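Local structure of probable amino acid aminotransferase (Mycobacterium tuberculosis, 6Q1S) at residues P63-P68 against L93-G98. The protein is a probable amino acid aminotransferase of the class IV family, modelled here as a dimer with 4'-deoxy-4'-aminopyridoxal-5'-phosphate and 2-oxoglutaric acid. Numbering follows the deposited sequence.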
ATOM      1  N   PRO B  63       7.097 -16.869   2.292  1.00 20.43           N
ATOM      2  CA  PRO B  63       8.071 -17.961   2.192  1.00 20.91           C
ATOM      3  C   PRO B  63       9.428 -17.437   1.755  1.00 21.42           C
ATOM      4  O   PRO B  63       9.528 -16.518   0.939  1.00 21.42           O
ATOM      5  CB  PRO B  63       7.456 -18.891   1.140  1.00 20.79           C
ATOM      6  CG  PRO B  63       5.991 -18.612   1.212  1.00 20.19           C
ATOM      7  CD  PRO B  63       5.870 -17.148   1.527  1.00 20.01           C
ATOM      8  N   GLU B  64      10.472 -18.020   2.324  1.00 22.36           N
ATOM      9  CA  GLU B  64      11.828 -17.573   2.060  1.00 25.02           C
ATOM     10  C   GLU B  64      12.141 -17.743   0.578  1.00 24.69           C
ATOM     11  O   GLU B  64      11.998 -18.855   0.046  1.00 24.18           O
ATOM     12  CB  GLU B  64      12.808 -18.368   2.920  1.00 29.08           C
ATOM     13  CG  GLU B  64      14.246 -18.343   2.445  1.00 33.07           C
ATOM     14  CD  GLU B  64      15.126 -19.287   3.239  1.00 37.27           C
ATOM     15  OE1 GLU B  64      16.204 -19.669   2.736  1.00 38.99           O
ATOM     16  OE2 GLU B  64      14.736 -19.652   4.369  1.00 38.32           O
ATOM     17  N   PRO B  65      12.535 -16.683  -0.126  1.00 23.52           N
ATOM     18  CA  PRO B  65      12.721 -16.796  -1.578  1.00 23.68           C
ATOM     19  C   PRO B  65      13.851 -17.753  -1.927  1.00 24.84           C
ATOM     20  O   PRO B  65      14.915 -17.749  -1.305  1.00 25.55           O
ATOM     21  CB  PRO B  65      13.038 -15.360  -2.012  1.00 23.06           C
ATOM     22  CG  PRO B  65      13.461 -14.660  -0.775  1.00 23.10           C
ATOM     23  CD  PRO B  65      12.711 -15.300   0.347  1.00 22.73           C
ATOM     24  N   ASP B  66      13.600 -18.581  -2.937  1.00 25.83           N
ATOM     25  CA  ASP B  66      14.586 -19.529  -3.447  1.00 28.38           C
ATOM     26  C   ASP B  66      15.563 -18.769  -4.333  1.00 24.86           C
ATOM     27  O   ASP B  66      15.283 -18.513  -5.506  1.00 24.85           O
ATOM     28  CB  ASP B  66      13.892 -20.647  -4.217  1.00 33.38           C
ATOM     29  CG  ASP B  66      14.756 -21.877  -4.368  1.00 39.51           C
ATOM     30  OD1 ASP B  66      14.611 -22.812  -3.553  1.00 41.97           O
ATOM     31  OD2 ASP B  66      15.583 -21.909  -5.302  1.00 42.21           O
ATOM     32  N   LEU B  67      16.716 -18.398  -3.776  1.00 25.32           N
ATOM     33  CA  LEU B  67      17.654 -17.570  -4.530  1.00 25.80           C
ATOM     34  C   LEU B  67      18.199 -18.253  -5.781  1.00 26.34           C
ATOM     35  O   LEU B  67      18.327 -17.567  -6.811  1.00 26.49           O
ATOM     36  CB  LEU B  67      18.807 -17.111  -3.626  1.00 26.24           C
ATOM     37  CG  LEU B  67      18.489 -16.157  -2.474  1.00 25.84           C
ATOM     38  CD1 LEU B  67      17.244 -15.326  -2.772  1.00 25.15           C
ATOM     39  CD2 LEU B  67      18.326 -16.932  -1.183  1.00 25.71           C
ATOM     40  N   PRO B  68      18.551 -19.546  -5.777  1.00 26.70           N
ATOM     41  CA  PRO B  68      18.956 -20.179  -7.044  1.00 27.46           C
ATOM     42  C   PRO B  68      17.867 -20.153  -8.100  1.00 27.19           C
ATOM     43  O   PRO B  68      18.173 -20.028  -9.293  1.00 28.33           O
ATOM     44  CB  PRO B  68      19.304 -21.613  -6.625  1.00 27.57           C
ATOM     45  CG  PRO B  68      19.686 -21.503  -5.198  1.00 27.66           C
ATOM     46  CD  PRO B  68      18.793 -20.439  -4.628  1.00 27.41           C
ATOM     47  N   LEU B  93      11.239  -7.965 -10.099  1.00 23.26           N
ATOM     48  CA  LEU B  93      10.905  -9.250  -9.492  1.00 22.99           C
ATOM     49  C   LEU B  93       9.634  -9.089  -8.670  1.00 22.31           C
ATOM     50  O   LEU B  93       9.628  -8.348  -7.686  1.00 22.15           O
ATOM     51  CB  LEU B  93      12.042  -9.745  -8.599  1.00 23.30           C
ATOM     52  CG  LEU B  93      13.453  -9.366  -9.038  1.00 24.00           C
ATOM     53  CD1 LEU B  93      14.462  -9.722  -7.960  1.00 24.26           C
ATOM     54  CD2 LEU B  93      13.781 -10.073 -10.329  1.00 24.41           C
ATOM     55  N   ILE B  94       8.570  -9.783  -9.060  1.00 21.96           N
ATOM     56  CA  ILE B  94       7.288  -9.699  -8.369  1.00 21.34           C
ATOM     57  C   ILE B  94       7.111 -10.958  -7.532  1.00 21.13           C
ATOM     58  O   ILE B  94       7.139 -12.074  -8.062  1.00 21.25           O
ATOM     59  CB  ILE B  94       6.123  -9.523  -9.353  1.00 21.10           C
ATOM     60  CG1 ILE B  94       6.418  -8.382 -10.329  1.00 21.42           C
ATOM     61  CG2 ILE B  94       4.827  -9.265  -8.596  1.00 20.51           C
ATOM     62  CD1 ILE B  94       6.508  -7.023  -9.672  1.00 21.37           C
ATOM     63  N   TYR B  95       6.927 -10.781  -6.225  1.00 20.86           N
ATOM     64  CA  TYR B  95       6.818 -11.888  -5.275  1.00 20.69           C
ATOM     65  C   TYR B  95       5.616 -11.605  -4.379  1.00 20.14           C
ATOM     66  O   TYR B  95       5.701 -10.798  -3.450  1.00 20.06           O
ATOM     67  CB  TYR B  95       8.104 -12.043  -4.469  1.00 21.08           C
ATOM     68  CG  TYR B  95       8.163 -13.282  -3.601  1.00 21.04           C
ATOM     69  CD1 TYR B  95       7.657 -14.494  -4.049  1.00 20.95           C
ATOM     70  CD2 TYR B  95       8.754 -13.242  -2.345  1.00 21.14           C
ATOM     71  CE1 TYR B  95       7.717 -15.629  -3.258  1.00 20.95           C
ATOM     72  CE2 TYR B  95       8.822 -14.369  -1.550  1.00 21.15           C
ATOM     73  CZ  TYR B  95       8.303 -15.559  -2.009  1.00 21.06           C
ATOM     74  OH  TYR B  95       8.370 -16.685  -1.217  1.00 22.07           O
ATOM     75  N   SER B  96       4.503 -12.277  -4.656  1.00 21.61           N
ATOM     76  CA  SER B  96       3.252 -12.055  -3.952  1.00 22.95           C
ATOM     77  C   SER B  96       2.888 -13.265  -3.105  1.00 23.29           C
ATOM     78  O   SER B  96       3.412 -14.365  -3.297  1.00 25.06           O
ATOM     79  CB  SER B  96       2.118 -11.766  -4.940  1.00 21.43           C
ATOM     80  OG  SER B  96       0.890 -12.294  -4.474  1.00 20.64           O
ATOM     81  N   ARG B  97       1.966 -13.045  -2.165  1.00 21.60           N
ATOM     82  CA  ARG B  97       1.525 -14.116  -1.280  1.00 21.62           C
ATOM     83  C   ARG B  97       0.724 -15.188  -2.008  1.00 22.53           C
ATOM     84  O   ARG B  97       0.513 -16.268  -1.445  1.00 25.98           O
ATOM     85  CB  ARG B  97       0.706 -13.536  -0.123  1.00 18.92           C
ATOM     86  CG  ARG B  97       0.669 -14.424   1.116  1.00 19.24           C
ATOM     87  CD  ARG B  97       0.097 -13.687   2.318  1.00 18.36           C
ATOM     88  NE  ARG B  97       0.808 -12.440   2.588  1.00 18.27           N
ATOM     89  CZ  ARG B  97       1.896 -12.348   3.348  1.00 19.24           C
ATOM     90  NH1 ARG B  97       2.402 -13.430   3.925  1.00 19.10           N
ATOM     91  NH2 ARG B  97       2.475 -11.172   3.537  1.00 21.15           N
ATOM     92  N   GLY B  98       0.280 -14.928  -3.230  1.00 19.50           N
ATOM     93  CA  GLY B  98      -0.472 -15.909  -3.981  1.00 18.33           C
ATOM     94  C   GLY B  98      -1.961 -15.639  -3.964  1.00 18.65           C
ATOM     95  O   GLY B  98      -2.441 -14.568  -3.582  1.00 20.49           O
TER
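The Y95 ring meets P63 edge-on: the carbonyl O of P63 lies in the ring plane, at the edge that carries the hydroxyl. Y95 OH donates to P63 O in a hydrogen bond of 2.5 Å, a shortness that may partly reflect coordinate error. The same hydroxyl rests against the pyrrolidine ring of P63, with P63 CB 3.4 Å from Y95 OH. P65 approaches the aromatic ring obliquely, its CB 4.4 Å from Y95 CE2, a looser apolar contact. The CB of Y95 already points to the loop, and chi1 of -172°, placing CG anti to the backbone N, carries the phenol on until its OH meets P63. One buried phenol thus carries most of the contact, its hydroxyl satisfied by a backbone carbonyl of the exposed P63; P105 touches both residues. At the strand's end S96 OG accepts from G98 N, 3.0 Å away, in a nearly straight bond that forms an ST turn, and it also bonds D23. R97 turns to D30 in a salt bridge and to the carbonyl O of M60. The loop links helix 46-59, where P65 packs on T54 and A57, to helix 67-84, N-capped by D66 through R69 N. Strand 89-96 is the middle strand of the five-stranded antiparallel sheet of this class IV aminotransferase, and Y95 touches V32 and A107 on its neighbours 31-39 and 106-113.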